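Local coordinates for protein endo-xylogalacturonan hydrolase A (Aspergillus tubingensis, PDB 4C2L) that hydrolyses the xylose-substituted galacturonan backbone of xylogalacturonan, a component of the hairy regions of pectin, as a secreted family 28 glycosidase, at residues 284-298 with 322-336. Sequence-based numbering, arbitrary orientation. Where two conformers were deposited one is given.
Sequences VTFNDFTVDNSDYAF and DIVVSSFSGTTSDKY. With SO4 (sulfate ion), chain I.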
ATOM      1  N   VAL A 284      -4.391  14.195   8.882  1.00 12.70           N
ATOM      2  CA  VAL A 284      -3.383  13.238   8.456  1.00 12.63           C
ATOM      3  C   VAL A 284      -2.039  13.734   8.955  1.00 13.11           C
ATOM      4  O   VAL A 284      -1.634  14.846   8.649  1.00 12.51           O
ATOM      5  CB  VAL A 284      -3.371  13.058   6.931  1.00 12.75           C
ATOM      6  CG1 VAL A 284      -2.239  12.125   6.519  1.00 12.53           C
ATOM      7  CG2 VAL A 284      -4.724  12.521   6.455  1.00 12.29           C
ATOM      8  N   THR A 285      -1.351  12.890   9.717  1.00 13.46           N
ATOM      9  CA  THR A 285      -0.024  13.251  10.216  1.00 14.09           C
ATOM     10  C   THR A 285       1.040  12.298   9.678  1.00 14.43           C
ATOM     11  O   THR A 285       0.870  11.081   9.749  1.00 14.35           O
ATOM     12  CB  THR A 285      -0.003  13.184  11.751  1.00 15.36           C
ATOM     13  OG1 THR A 285      -0.880  14.185  12.275  1.00 17.20           O
ATOM     14  CG2 THR A 285       1.433  13.425  12.288  1.00 15.35           C
ATOM     15  N   PHE A 286       2.127  12.875   9.170  1.00 13.64           N
ATOM     16  CA  PHE A 286       3.298  12.137   8.732  1.00 13.94           C
ATOM     17  C   PHE A 286       4.388  12.592   9.701  1.00 14.52           C
ATOM     18  O   PHE A 286       4.820  13.748   9.650  1.00 14.63           O
ATOM     19  CB  PHE A 286       3.709  12.537   7.321  1.00 14.18           C
ATOM     20  CG  PHE A 286       2.634  12.374   6.269  1.00 14.53           C
ATOM     21  CD1 PHE A 286       1.744  13.419   5.995  1.00 14.93           C
ATOM     22  CD2 PHE A 286       2.548  11.208   5.508  1.00 15.41           C
ATOM     23  CE1 PHE A 286       0.771  13.282   5.001  1.00 14.17           C
ATOM     24  CE2 PHE A 286       1.578  11.066   4.515  1.00 15.23           C
ATOM     25  CZ  PHE A 286       0.694  12.110   4.262  1.00 15.52           C
ATOM     26  N   ASN A 287       4.819  11.691  10.573  1.00 14.91           N
ATOM     27  CA  ASN A 287       5.777  12.026  11.637  1.00 15.37           C
ATOM     28  C   ASN A 287       7.029  11.150  11.615  1.00 16.56           C
ATOM     29  O   ASN A 287       6.949   9.957  11.321  1.00 15.55           O
ATOM     30  CB  ASN A 287       5.094  11.886  12.997  1.00 16.46           C
ATOM     31  CG  ASN A 287       6.007  12.263  14.148  1.00 17.24           C
ATOM     32  OD1 ASN A 287       6.444  13.416  14.263  1.00 17.15           O
ATOM     33  ND2 ASN A 287       6.302  11.291  15.013  1.00 17.41           N
ATOM     34  N   ASP A 288       8.185  11.732  11.938  1.00 17.26           N
ATOM     35  CA  ASP A 288       9.404  10.930  12.130  1.00 18.83           C
ATOM     36  C   ASP A 288       9.747  10.113  10.879  1.00 17.61           C
ATOM     37  O   ASP A 288       9.806   8.870  10.922  1.00 16.94           O
ATOM     38  CB  ASP A 288       9.240   9.990  13.333  1.00 21.47           C
ATOM     39  CG  ASP A 288       9.509  10.668  14.667  1.00 26.38           C
ATOM     40  OD1 ASP A 288       9.811  11.887  14.702  1.00 29.58           O
ATOM     41  OD2 ASP A 288       9.411   9.970  15.703  1.00 29.58           O
ATOM     42  N   PHE A 289       9.944  10.809   9.770  1.00 15.84           N
ATOM     43  CA  PHE A 289      10.375  10.183   8.529  1.00 16.84           C
ATOM     44  C   PHE A 289      11.859  10.377   8.324  1.00 18.55           C
ATOM     45  O   PHE A 289      12.397  11.477   8.537  1.00 18.47           O
ATOM     46  CB  PHE A 289       9.671  10.774   7.313  1.00 14.97           C
ATOM     47  CG  PHE A 289       8.321  10.168   7.019  1.00 14.68           C
ATOM     48  CD1 PHE A 289       7.308  10.163   7.978  1.00 14.89           C
ATOM     49  CD2 PHE A 289       8.050   9.653   5.755  1.00 14.72           C
ATOM     50  CE1 PHE A 289       6.056   9.622   7.696  1.00 14.44           C
ATOM     51  CE2 PHE A 289       6.796   9.105   5.461  1.00 14.24           C
ATOM     52  CZ  PHE A 289       5.800   9.098   6.426  1.00 14.18           C
ATOM     53  N   THR A 290      12.503   9.302   7.894  1.00 18.21           N
ATOM     54  CA  THR A 290      13.878   9.363   7.429  1.00 20.46           C
ATOM     55  C   THR A 290      13.865   9.221   5.922  1.00 20.66           C
ATOM     56  O   THR A 290      13.333   8.245   5.378  1.00 19.99           O
ATOM     57  CB  THR A 290      14.719   8.265   8.105  1.00 21.95           C
ATOM     58  OG1 THR A 290      14.703   8.504   9.521  1.00 23.66           O
ATOM     59  CG2 THR A 290      16.155   8.290   7.604  1.00 23.45           C
ATOM     60  N   VAL A 291      14.409  10.225   5.249  1.00 20.13           N
ATOM     61  CA  VAL A 291      14.489  10.248   3.805  1.00 22.15           C
ATOM     62  C   VAL A 291      15.923   9.835   3.435  1.00 24.85           C
ATOM     63  O   VAL A 291      16.904  10.460   3.869  1.00 25.18           O
ATOM     64  CB  VAL A 291      14.145  11.657   3.254  1.00 23.25           C
ATOM     65  CG1 VAL A 291      14.177  11.680   1.732  1.00 25.17           C
ATOM     66  CG2 VAL A 291      12.777  12.105   3.781  1.00 23.15           C
ATOM     67  N   ASP A 292      16.035   8.763   2.661  1.00 23.56           N
ATOM     68  CA  ASP A 292      17.334   8.268   2.214  1.00 22.92           C
ATOM     69  C   ASP A 292      17.315   8.129   0.707  1.00 21.24           C
ATOM     70  O   ASP A 292      16.866   7.114   0.170  1.00 20.36           O
ATOM     71  CB  ASP A 292      17.647   6.936   2.907  1.00 25.18           C
ATOM     72  CG  ASP A 292      18.945   6.295   2.421  1.00 27.26           C
ATOM     73  OD1 ASP A 292      19.649   6.884   1.568  1.00 28.37           O
ATOM     74  OD2 ASP A 292      19.231   5.167   2.885  1.00 30.11           O
ATOM     75  N   ASN A 293      17.783   9.169   0.020  1.00 19.90           N
ATOM     76  CA  ASN A 293      17.899   9.151  -1.430  1.00 20.51           C
ATOM     77  C   ASN A 293      16.539   9.031  -2.145  1.00 19.63           C
ATOM     78  O   ASN A 293      16.451   8.494  -3.241  1.00 20.52           O
ATOM     79  CB  ASN A 293      18.862   8.021  -1.881  1.00 21.49           C
ATOM     80  CG  ASN A 293      19.362   8.218  -3.292  1.00 23.53           C
ATOM     81  OD1 ASN A 293      19.746   9.320  -3.669  1.00 23.13           O
ATOM     82  ND2 ASN A 293      19.356   7.148  -4.088  1.00 23.37           N
ATOM     83  N   SER A 294      15.481   9.545  -1.518  1.00 19.18           N
ATOM     84  CA  SER A 294      14.175   9.634  -2.178  1.00 18.33           C
ATOM     85  C   SER A 294      14.092  10.924  -2.996  1.00 18.27           C
ATOM     86  O   SER A 294      14.747  11.907  -2.655  1.00 19.26           O
ATOM     87  CB  SER A 294      13.067   9.552  -1.141  1.00 18.36           C
ATOM     88  OG  SER A 294      13.059   8.251  -0.566  1.00 19.28           O
ATOM     89  N   ASP A 295      13.320  10.936  -4.076  1.00 17.61           N
ATOM     90  CA  ASP A 295      13.364  12.094  -4.985  1.00 18.28           C
ATOM     91  C   ASP A 295      12.774  13.375  -4.382  1.00 18.73           C
ATOM     92  O   ASP A 295      13.322  14.462  -4.565  1.00 19.10           O
ATOM     93  CB  ASP A 295      12.736  11.777  -6.340  1.00 18.92           C
ATOM     94  CG  ASP A 295      13.404  10.594  -7.032  1.00 20.12           C
ATOM     95  OD1 ASP A 295      14.635  10.417  -6.888  1.00 20.43           O
ATOM     96  OD2 ASP A 295      12.681   9.841  -7.716  1.00 21.20           O
ATOM     97  N   TYR A 296      11.657  13.244  -3.679  1.00 18.56           N
ATOM     98  CA  TYR A 296      11.104  14.326  -2.872  1.00 17.94           C
ATOM     99  C   TYR A 296      10.873  13.798  -1.474  1.00 17.86           C
ATOM    100  O   TYR A 296      10.529  12.623  -1.289  1.00 18.20           O
ATOM    101  CB  TYR A 296       9.743  14.780  -3.414  1.00 18.02           C
ATOM    102  CG  TYR A 296       9.732  15.578  -4.695  1.00 18.41           C
ATOM    103  CD1 TYR A 296      10.556  16.695  -4.868  1.00 18.51           C
ATOM    104  CD2 TYR A 296       8.827  15.263  -5.707  1.00 18.23           C
ATOM    105  CE1 TYR A 296      10.508  17.436  -6.040  1.00 19.33           C
ATOM    106  CE2 TYR A 296       8.767  16.002  -6.877  1.00 19.23           C
ATOM    107  CZ  TYR A 296       9.608  17.090  -7.030  1.00 18.86           C
ATOM    108  OH  TYR A 296       9.546  17.816  -8.200  1.00 20.02           O
ATOM    109  N   ALA A 297      11.012  14.671  -0.484  1.00 15.86           N
ATOM    110  CA  ALA A 297      10.653  14.342   0.872  1.00 15.85           C
ATOM    111  C   ALA A 297       9.130  14.367   1.009  1.00 15.86           C
ATOM    112  O   ALA A 297       8.547  13.533   1.696  1.00 15.91           O
ATOM    113  CB  ALA A 297      11.280  15.335   1.837  1.00 16.55           C
ATOM    114  N   PHE A 298       8.501  15.359   0.392  1.00 15.53           N
ATOM    115  CA  PHE A 298       7.038  15.468   0.436  1.00 15.85           C
ATOM    116  C   PHE A 298       6.509  16.061  -0.844  1.00 16.21           C
ATOM    117  O   PHE A 298       7.155  16.923  -1.465  1.00 16.50           O
ATOM    118  CB  PHE A 298       6.578  16.296   1.642  1.00 16.35           C
ATOM    119  CG  PHE A 298       5.148  16.044   2.024  1.00 16.85           C
ATOM    120  CD1 PHE A 298       4.819  14.962   2.835  1.00 17.16           C
ATOM    121  CD2 PHE A 298       4.124  16.857   1.547  1.00 17.92           C
ATOM    122  CE1 PHE A 298       3.493  14.702   3.176  1.00 17.88           C
ATOM    123  CE2 PHE A 298       2.797  16.609   1.896  1.00 17.97           C
ATOM    124  CZ  PHE A 298       2.482  15.522   2.700  1.00 17.61           C
ATOM    125  N   ASP A 322      -5.783  20.083   8.510  1.00 15.46           N
ATOM    126  CA  ASP A 322      -5.059  19.433   9.601  0.50 15.78           C
ATOM    127  C   ASP A 322      -4.118  18.357   9.071  1.00 15.45           C
ATOM    128  O   ASP A 322      -4.091  17.214   9.562  1.00 15.36           O
ATOM    129  CB  ASP A 322      -6.022  18.874  10.654  0.50 17.07           C
ATOM    130  CG  ASP A 322      -6.706  19.966  11.445  0.50 18.12           C
ATOM    131  OD1 ASP A 322      -5.998  20.843  11.978  0.50 19.28           O
ATOM    132  OD2 ASP A 322      -7.945  19.957  11.536  0.50 18.96           O
ATOM    133  N   ILE A 323      -3.343  18.739   8.063  1.00 14.47           N
ATOM    134  CA  ILE A 323      -2.275  17.886   7.538  1.00 14.49           C
ATOM    135  C   ILE A 323      -1.012  18.318   8.273  1.00 14.32           C
ATOM    136  O   ILE A 323      -0.678  19.501   8.304  1.00 14.24           O
ATOM    137  CB  ILE A 323      -2.061  18.035   6.018  1.00 14.67           C
ATOM    138  CG1 ILE A 323      -3.400  17.981   5.249  1.00 14.95           C
ATOM    139  CG2 ILE A 323      -1.032  17.004   5.519  1.00 14.79           C
ATOM    140  CD1 ILE A 323      -4.201  16.701   5.403  1.00 15.00           C
ATOM    141  N   VAL A 324      -0.344  17.361   8.900  1.00 13.67           N
ATOM    142  CA  VAL A 324       0.855  17.678   9.684  1.00 14.22           C
ATOM    143  C   VAL A 324       2.025  16.867   9.145  1.00 14.92           C
ATOM    144  O   VAL A 324       1.922  15.645   8.978  1.00 14.72           O
ATOM    145  CB  VAL A 324       0.633  17.388  11.178  1.00 14.64           C
ATOM    146  CG1 VAL A 324       1.943  17.567  11.958  1.00 15.04           C
ATOM    147  CG2 VAL A 324      -0.474  18.291  11.726  1.00 14.41           C
ATOM    148  N   VAL A 325       3.127  17.558   8.873  1.00 15.04           N
ATOM    149  CA  VAL A 325       4.357  16.921   8.412  1.00 15.57           C
ATOM    150  C   VAL A 325       5.375  17.332   9.468  1.00 16.90           C
ATOM    151  O   VAL A 325       5.710  18.521   9.580  1.00 18.41           O
ATOM    152  CB  VAL A 325       4.746  17.428   7.007  1.00 15.54           C
ATOM    153  CG1 VAL A 325       6.132  16.952   6.572  1.00 16.25           C
ATOM    154  CG2 VAL A 325       3.706  17.027   5.973  1.00 16.26           C
ATOM    155  N   SER A 326       5.841  16.369  10.255  1.00 16.52           N
ATOM    156  CA  SER A 326       6.722  16.686  11.386  1.00 17.65           C
ATOM    157  C   SER A 326       7.919  15.752  11.480  1.00 18.13           C
ATOM    158  O   SER A 326       7.792  14.547  11.269  1.00 16.66           O
ATOM    159  CB  SER A 326       5.939  16.675  12.701  1.00 18.35           C
ATOM    160  OG  SER A 326       5.216  15.455  12.893  1.00 19.30           O
ATOM    161  N   SER A 327       9.082  16.328  11.792  1.00 18.92           N
ATOM    162  CA  SER A 327      10.307  15.573  12.033  1.00 19.80           C
ATOM    163  C   SER A 327      10.696  14.733  10.834  1.00 19.35           C
ATOM    164  O   SER A 327      10.688  13.498  10.907  1.00 19.35           O
ATOM    165  CB  SER A 327      10.167  14.690  13.279  1.00 21.21           C
ATOM    166  OG  SER A 327      10.021  15.467  14.448  1.00 24.65           O
ATOM    167  N   PHE A 328      10.989  15.394   9.719  1.00 18.97           N
ATOM    168  CA  PHE A 328      11.550  14.730   8.556  1.00 18.85           C
ATOM    169  C   PHE A 328      13.045  15.027   8.528  1.00 20.97           C
ATOM    170  O   PHE A 328      13.463  16.185   8.674  1.00 22.04           O
ATOM    171  CB  PHE A 328      10.922  15.243   7.263  1.00 17.27           C
ATOM    172  CG  PHE A 328       9.639  14.549   6.872  1.00 16.46           C
ATOM    173  CD1 PHE A 328       8.611  14.351   7.795  1.00 16.58           C
ATOM    174  CD2 PHE A 328       9.450  14.125   5.554  1.00 16.24           C
ATOM    175  CE1 PHE A 328       7.424  13.727   7.417  1.00 15.95           C
ATOM    176  CE2 PHE A 328       8.262  13.507   5.167  1.00 16.16           C
ATOM    177  CZ  PHE A 328       7.252  13.303   6.100  1.00 16.26           C
ATOM    178  N   SER A 329      13.843  13.994   8.311  1.00 20.29           N
ATOM    179  CA  SER A 329      15.278  14.201   8.165  1.00 21.76           C
ATOM    180  C   SER A 329      15.840  13.387   7.012  1.00 22.23           C
ATOM    181  O   SER A 329      15.144  12.545   6.432  1.00 20.99           O
ATOM    182  CB  SER A 329      15.991  13.878   9.476  1.00 22.83           C
ATOM    183  OG  SER A 329      15.780  12.521   9.836  1.00 25.80           O
ATOM    184  N   GLY A 330      17.094  13.656   6.672  1.00 21.52           N
ATOM    185  CA  GLY A 330      17.781  12.914   5.639  1.00 22.09           C
ATOM    186  C   GLY A 330      18.093  13.731   4.411  1.00 22.84           C
ATOM    187  O   GLY A 330      18.074  14.967   4.443  1.00 23.66           O
ATOM    188  N   THR A 331      18.377  13.021   3.324  1.00 22.18           N
ATOM    189  CA  THR A 331      18.898  13.603   2.106  1.00 22.82           C
ATOM    190  C   THR A 331      18.117  13.036   0.941  1.00 22.75           C
ATOM    191  O   THR A 331      17.931  11.816   0.847  1.00 22.69           O
ATOM    192  CB  THR A 331      20.399  13.248   1.928  1.00 23.79           C
ATOM    193  OG1 THR A 331      21.091  13.493   3.160  1.00 25.30           O
ATOM    194  CG2 THR A 331      21.038  14.076   0.835  1.00 25.08           C
ATOM    195  N   THR A 332      17.671  13.919   0.053  1.00 21.27           N
ATOM    196  CA  THR A 332      17.009  13.501  -1.172  1.00 21.04           C
ATOM    197  C   THR A 332      18.033  13.037  -2.213  1.00 21.40           C
ATOM    198  O   THR A 332      19.242  13.134  -1.998  1.00 20.64           O
ATOM    199  CB  THR A 332      16.128  14.615  -1.770  1.00 21.08           C
ATOM    200  OG1 THR A 332      16.897  15.820  -1.913  1.00 21.21           O
ATOM    201  CG2 THR A 332      14.901  14.888  -0.880  1.00 19.80           C
ATOM    202  N   SER A 333      17.530  12.539  -3.334  1.00 21.36           N
ATOM    203  CA  SER A 333      18.354  12.135  -4.461  1.00 22.33           C
ATOM    204  C   SER A 333      18.841  13.348  -5.258  1.00 23.05           C
ATOM    205  O   SER A 333      18.433  14.481  -4.994  1.00 22.28           O
ATOM    206  CB  SER A 333      17.539  11.235  -5.387  1.00 22.15           C
ATOM    207  OG  SER A 333      16.614  12.009  -6.129  1.00 21.81           O
ATOM    208  N   ASP A 334      19.684  13.085  -6.257  1.00 24.49           N
ATOM    209  CA  ASP A 334      20.146  14.100  -7.209  1.00 25.74           C
ATOM    210  C   ASP A 334      19.042  14.614  -8.114  1.00 24.66           C
ATOM    211  O   ASP A 334      19.174  15.682  -8.700  1.00 25.24           O
ATOM    212  CB  ASP A 334      21.229  13.514  -8.131  1.00 28.82           C
ATOM    213  CG  ASP A 334      22.501  13.176  -7.404  1.00 32.81           C
ATOM    214  OD1 ASP A 334      22.847  13.863  -6.416  1.00 35.10           O
ATOM    215  OD2 ASP A 334      23.176  12.215  -7.837  1.00 34.98           O
ATOM    216  N   LYS A 335      17.957  13.853  -8.244  1.00 22.86           N
ATOM    217  CA  LYS A 335      17.032  14.059  -9.344  1.00 22.17           C
ATOM    218  C   LYS A 335      16.471  15.481  -9.433  1.00 22.42           C
ATOM    219  O   LYS A 335      16.473  16.078 -10.507  1.00 22.65           O
ATOM    220  CB  LYS A 335      15.878  13.062  -9.287  1.00 22.46           C
ATOM    221  CG  LYS A 335      14.936  13.214 -10.462  1.00 23.50           C
ATOM    222  CD  LYS A 335      13.866  12.143 -10.463  1.00 23.11           C
ATOM    223  CE  LYS A 335      13.041  12.247 -11.731  1.00 23.92           C
ATOM    224  NZ  LYS A 335      12.013  11.177 -11.735  1.00 24.39           N
ATOM    225  N   TYR A 336      15.967  15.996  -8.316  1.00 21.72           N
ATOM    226  CA  TYR A 336      15.318  17.315  -8.319  1.00 21.62           C
ATOM    227  C   TYR A 336      16.120  18.392  -7.595  1.00 22.14           C
ATOM    228  O   TYR A 336      15.683  19.545  -7.508  1.00 22.51           O
ATOM    229  CB  TYR A 336      13.913  17.227  -7.719  1.00 21.11           C
ATOM    230  CG  TYR A 336      12.967  16.358  -8.509  1.00 21.26           C
ATOM    231  CD1 TYR A 336      12.638  16.669  -9.829  1.00 22.23           C
ATOM    232  CD2 TYR A 336      12.387  15.228  -7.929  1.00 20.98           C
ATOM    233  CE1 TYR A 336      11.755  15.874 -10.555  1.00 23.15           C
ATOM    234  CE2 TYR A 336      11.503  14.431  -8.645  1.00 22.34           C
ATOM    235  CZ  TYR A 336      11.193  14.753  -9.949  1.00 23.68           C
ATOM    236  OH  TYR A 336      10.316  13.958 -10.653  1.00 25.04           O
TER
HETATM  237  S   SO4 I1411       8.742  11.941  18.465  1.00 73.37           S
HETATM  238  O1  SO4 I1411      10.101  11.600  17.990  1.00 70.68           O
HETATM  239  O2  SO4 I1411       8.652  13.405  18.682  1.00 72.09           O
HETATM  240  O3  SO4 I1411       8.468  11.239  19.739  1.00 74.05           O
HETATM  241  O4  SO4 I1411       7.745  11.524  17.455  1.00 68.12           O
HETATM  242  O   HOH W   1      -3.060  15.864  11.790  1.00 22.59           O
HETATM  243  O   HOH W   2      13.436  12.080  11.221  1.00 24.96           O
HETATM  244  O   HOH W   3      20.909  10.459  -6.026  1.00 26.62           O
HETATM  245  O   HOH W   4      20.964  11.154  -1.588  1.00 29.39           O
HETATM  246  O   HOH W   5      15.649  14.868  -5.814  1.00 19.81           O
HETATM  247  O   HOH W   6      10.637  10.631  -9.255  1.00 25.70           O
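Phe289 and Phe328 lie in register on successive rungs of the right-handed parallel beta-helix of family 28, their rings side by side inside the coil, the planes nearly parallel (6°) but slid so far apart that they barely overlap. Because both CG atoms sit beside the backbone N (chi1 -84° and -86°), the two rings lean the same way, and Phe289 CB ends up 3.5 Å from the Phe328 ring centroid, over the face. Val325 CG1 covers the opposite face, while the carbonyl oxygens of Phe286 and Ala297 approach the ring edge. Nearby, Val325 CG2 points onto a face of Phe298, 3.8 Å from its centroid.

Backbone hydrogen bonds link the rungs on both sides of a corner at Asp288. On the outward side, Ser326 OG donates to Asn287 OD1 (2.7 Å), and Asn287 ND2, also hydrogen-bonded to Thr254 OG1 on the preceding rung, donates to a sulfate ion, probably from the crystallisation liquor.

Beyond the corner at Asn293, Tyr296 and Tyr336 form an offset stack, centroids 4.2 Å apart, with Tyr296 OH over the centre of the Tyr336 ring and hydrogen-bonded to Asn342 ND2. Ser333 OG accepts from Lys335 N in an ST turn and donates to the anti lone pair of Asp295 OD1, 2.7 Å away.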